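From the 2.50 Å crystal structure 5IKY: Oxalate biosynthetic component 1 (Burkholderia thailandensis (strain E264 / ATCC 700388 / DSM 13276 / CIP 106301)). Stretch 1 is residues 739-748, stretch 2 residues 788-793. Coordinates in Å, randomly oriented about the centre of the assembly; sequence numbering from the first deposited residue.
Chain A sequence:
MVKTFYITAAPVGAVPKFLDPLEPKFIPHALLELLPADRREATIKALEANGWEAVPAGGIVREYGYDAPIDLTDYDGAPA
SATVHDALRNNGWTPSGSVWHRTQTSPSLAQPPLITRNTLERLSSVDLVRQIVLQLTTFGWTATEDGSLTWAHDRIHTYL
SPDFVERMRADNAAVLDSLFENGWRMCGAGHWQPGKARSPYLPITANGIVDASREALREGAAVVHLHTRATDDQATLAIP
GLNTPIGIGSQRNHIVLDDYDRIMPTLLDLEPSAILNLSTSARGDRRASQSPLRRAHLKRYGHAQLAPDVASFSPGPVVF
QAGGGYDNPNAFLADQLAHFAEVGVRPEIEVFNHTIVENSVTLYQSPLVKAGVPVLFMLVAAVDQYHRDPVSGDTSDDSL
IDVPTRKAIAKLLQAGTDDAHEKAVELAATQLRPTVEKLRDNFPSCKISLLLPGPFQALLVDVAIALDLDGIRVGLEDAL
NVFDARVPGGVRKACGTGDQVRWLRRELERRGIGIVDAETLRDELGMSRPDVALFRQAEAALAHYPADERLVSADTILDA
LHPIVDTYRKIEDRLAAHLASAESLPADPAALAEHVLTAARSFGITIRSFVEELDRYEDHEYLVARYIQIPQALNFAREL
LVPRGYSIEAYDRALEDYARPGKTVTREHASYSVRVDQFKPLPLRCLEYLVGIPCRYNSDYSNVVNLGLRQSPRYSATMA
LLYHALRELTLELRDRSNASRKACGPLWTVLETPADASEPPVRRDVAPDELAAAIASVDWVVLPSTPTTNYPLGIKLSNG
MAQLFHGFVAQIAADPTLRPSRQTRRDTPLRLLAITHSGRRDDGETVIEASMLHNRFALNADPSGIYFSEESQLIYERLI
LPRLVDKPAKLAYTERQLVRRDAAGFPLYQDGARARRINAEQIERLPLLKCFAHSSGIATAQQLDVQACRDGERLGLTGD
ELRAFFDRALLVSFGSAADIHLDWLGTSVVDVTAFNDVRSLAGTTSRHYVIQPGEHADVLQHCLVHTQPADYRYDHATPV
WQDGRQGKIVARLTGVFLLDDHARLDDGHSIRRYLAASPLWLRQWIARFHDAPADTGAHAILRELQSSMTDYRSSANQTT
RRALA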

# COMPACT_ATOMS: atom_id res chain seq x y z
N ALA A 739 21.80 -7.28 -34.48
CA ALA A 739 20.44 -7.64 -34.11
C ALA A 739 19.69 -8.15 -35.33
O ALA A 739 19.97 -7.73 -36.46
CB ALA A 739 19.72 -6.45 -33.50
N SER A 740 18.74 -9.05 -35.11
CA SER A 740 17.98 -9.66 -36.19
C SER A 740 17.25 -8.63 -37.04
O SER A 740 16.46 -7.83 -36.53
CB SER A 740 16.97 -10.67 -35.63
OG SER A 740 17.59 -11.52 -34.67
N ARG A 741 17.53 -8.63 -38.34
CA ARG A 741 16.83 -7.76 -39.28
C ARG A 741 15.35 -8.11 -39.29
O ARG A 741 14.99 -9.29 -39.24
CB ARG A 741 17.43 -7.88 -40.69
N LYS A 742 14.50 -7.10 -39.36
CA LYS A 742 13.06 -7.32 -39.33
C LYS A 742 12.45 -7.18 -40.72
O LYS A 742 13.06 -6.61 -41.62
CB LYS A 742 12.39 -6.35 -38.36
CG LYS A 742 13.02 -6.34 -36.97
CD LYS A 742 12.06 -5.80 -35.92
CE LYS A 742 12.63 -5.95 -34.52
NZ LYS A 742 11.91 -5.12 -33.52
N ALA A 743 11.25 -7.73 -40.89
CA ALA A 743 10.60 -7.76 -42.19
C ALA A 743 9.44 -6.78 -42.26
O ALA A 743 8.80 -6.49 -41.25
CB ALA A 743 10.13 -9.17 -42.51
N CYS A 744 9.16 -6.28 -43.46
CA CYS A 744 8.06 -5.35 -43.66
C CYS A 744 6.73 -6.09 -43.67
O CYS A 744 6.67 -7.27 -44.00
CB CYS A 744 8.24 -4.59 -44.98
SG CYS A 744 9.90 -3.96 -45.28
N GLY A 745 5.67 -5.39 -43.29
CA GLY A 745 4.33 -5.94 -43.36
C GLY A 745 3.99 -6.95 -42.28
O GLY A 745 4.87 -7.63 -41.76
N PRO A 746 2.70 -7.04 -41.93
CA PRO A 746 2.21 -7.95 -40.90
C PRO A 746 2.17 -9.41 -41.35
O PRO A 746 2.13 -9.68 -42.55
CB PRO A 746 0.79 -7.44 -40.63
CG PRO A 746 0.38 -6.83 -41.92
CD PRO A 746 1.62 -6.22 -42.50
N LEU A 747 2.20 -10.33 -40.39
CA LEU A 747 2.03 -11.75 -40.69
C LEU A 747 0.68 -12.24 -40.18
O LEU A 747 0.16 -11.74 -39.19
CB LEU A 747 3.16 -12.57 -40.06
CG LEU A 747 4.57 -12.40 -40.63
CD1 LEU A 747 5.54 -13.34 -39.93
CD2 LEU A 747 4.57 -12.65 -42.13
N TRP A 748 0.13 -13.23 -40.88
CA TRP A 748 -1.17 -13.78 -40.51
C TRP A 748 -1.06 -15.28 -40.29
O TRP A 748 -0.51 -16.00 -41.13
CB TRP A 748 -2.21 -13.46 -41.59
CG TRP A 748 -2.25 -12.01 -41.97
CD1 TRP A 748 -1.41 -11.36 -42.83
CD2 TRP A 748 -3.16 -11.02 -41.49
NE1 TRP A 748 -1.75 -10.03 -42.92
CE2 TRP A 748 -2.82 -9.79 -42.10
CE3 TRP A 748 -4.24 -11.04 -40.59
CZ2 TRP A 748 -3.52 -8.61 -41.86
CZ3 TRP A 748 -4.93 -9.87 -40.35
CH2 TRP A 748 -4.57 -8.67 -40.98
N THR A 788 5.33 -8.25 -30.38
CA THR A 788 5.05 -9.16 -31.48
C THR A 788 5.21 -8.50 -32.85
O THR A 788 4.23 -8.24 -33.54
CB THR A 788 3.64 -9.76 -31.38
OG1 THR A 788 2.67 -8.70 -31.48
CG2 THR A 788 3.46 -10.47 -30.04
N THR A 789 6.46 -8.23 -33.23
CA THR A 789 6.75 -7.65 -34.54
C THR A 789 7.28 -8.70 -35.51
O THR A 789 7.56 -9.83 -35.12
CB THR A 789 7.77 -6.50 -34.42
OG1 THR A 789 8.86 -6.90 -33.60
CG2 THR A 789 7.11 -5.27 -33.81
N ASN A 790 7.42 -8.32 -36.77
CA ASN A 790 7.79 -9.26 -37.83
C ASN A 790 9.28 -9.57 -37.85
O ASN A 790 10.03 -9.02 -38.67
CB ASN A 790 7.35 -8.72 -39.19
CG ASN A 790 7.29 -9.80 -40.26
OD1 ASN A 790 7.93 -10.84 -40.15
ND2 ASN A 790 6.51 -9.54 -41.31
N TYR A 791 9.71 -10.47 -36.96
CA TYR A 791 11.09 -10.92 -36.90
C TYR A 791 11.14 -12.17 -36.01
O TYR A 791 10.23 -12.38 -35.22
CB TYR A 791 12.01 -9.80 -36.39
CG TYR A 791 12.06 -9.61 -34.89
CD1 TYR A 791 10.95 -9.16 -34.19
CD2 TYR A 791 13.23 -9.85 -34.18
CE1 TYR A 791 11.00 -8.98 -32.82
CE2 TYR A 791 13.29 -9.66 -32.81
CZ TYR A 791 12.17 -9.23 -32.14
OH TYR A 791 12.23 -9.04 -30.77
N PRO A 792 12.19 -13.01 -36.16
CA PRO A 792 12.32 -14.30 -35.47
C PRO A 792 11.77 -14.36 -34.04
O PRO A 792 10.90 -15.19 -33.77
CB PRO A 792 13.83 -14.51 -35.46
CG PRO A 792 14.26 -13.95 -36.77
CD PRO A 792 13.33 -12.79 -37.08
N LEU A 793 12.24 -13.50 -33.15
CA LEU A 793 11.75 -13.49 -31.78
C LEU A 793 10.28 -13.07 -31.72
O LEU A 793 9.49 -13.64 -30.97
CB LEU A 793 12.59 -12.58 -30.89
CG LEU A 793 12.14 -12.52 -29.43
CD1 LEU A 793 12.18 -13.91 -28.80
CD2 LEU A 793 12.99 -11.53 -28.63

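Over most of their length both stretches are loop. Stretch 1 runs extended from Ala739 and enters a strand at Leu747 and Trp748, while stretch 2 is irregular up to Tyr791, the N-cap residue, and turns into a helix at Pro792. The two backbones come closest at the middle of the contact: the CA atoms of Lys742 and Tyr791 are 4.8 Å apart, and those of Ala743 and Asn790 are 5.4 Å apart. At this point a single main-chain hydrogen bond joins them, from Ala743 N to Asn790 O, with a donor-acceptor distance of 2.8 Å and an N-H...O angle of 174°, which is almost linear. The same carbonyl oxygen, Asn790 O, lies 3.5 Å from Lys742 CA, so it sits against the backbone of stretch 1 just before the amide it accepts from. Within stretch 2, a weak hydrogen bond from Tyr791 N to Thr789 O (2.9 Å) spans Asn790, whose phi/psi of -79/80° bends the chain locally.

Asn790 is the centre of the interface. It loses 130 Å² to stretch 1, more than any other residue, out of 429 Å² buried on both sides together. Its CA-to-CB bond points toward stretch 1, and with chi1 at -161° (t) the amide reaches along the partner chain. There Asn790 ND2 donates to Gly745 O across 2.6 Å at an angle of 160°, a short bond. Asn790 thus accepts through its main chain at Ala743 and donates through its side chain two residues further on, fixing stretch 1 at two points. Gly745 adopts a phi of 76°, a positive value that by itself favours glycine; an ideal CB there would be crowded by Pro746 CD at 3.4 Å.

The other end of the same amide meets carbon rather than a polar partner across this contact. Asn790 OD1 lies 3.5 Å from Leu747 CD1 and 3.6 Å from Ala743 CB, both van der Waals approaches. Leu747 directs its CA-to-CB bond toward stretch 2, which brings its side chain against the amide.

The second focus is the ring of Tyr791. Lys742, with chi1 in the m well and the rest of its side chain in t wells, extends across one face. Lys742 CE is 3.6 Å from the ring centroid and only 11° off the normal, a CH-pi contact, and its closest ring atom, Tyr791 CD1, is also 3.6 Å away. The ammonium follows: Lys742 NZ is 4.3 Å from the centroid of the Tyr791 ring and 21° off the normal, within the geometry of a cation-pi interaction, where the positive charge faces the pi electrons. Lys742 NZ also comes within 3.5 Å of Thr789 OG1, and it is hydrogen-bonded elsewhere in the structure.

Near the plane of the ring, at its edge, Ser740 CB approaches Tyr791 CD2 at 4.1 Å. Ser740 CB also lies 4.4 Å from Pro792 CG, extending the packing to the first residue of the helix.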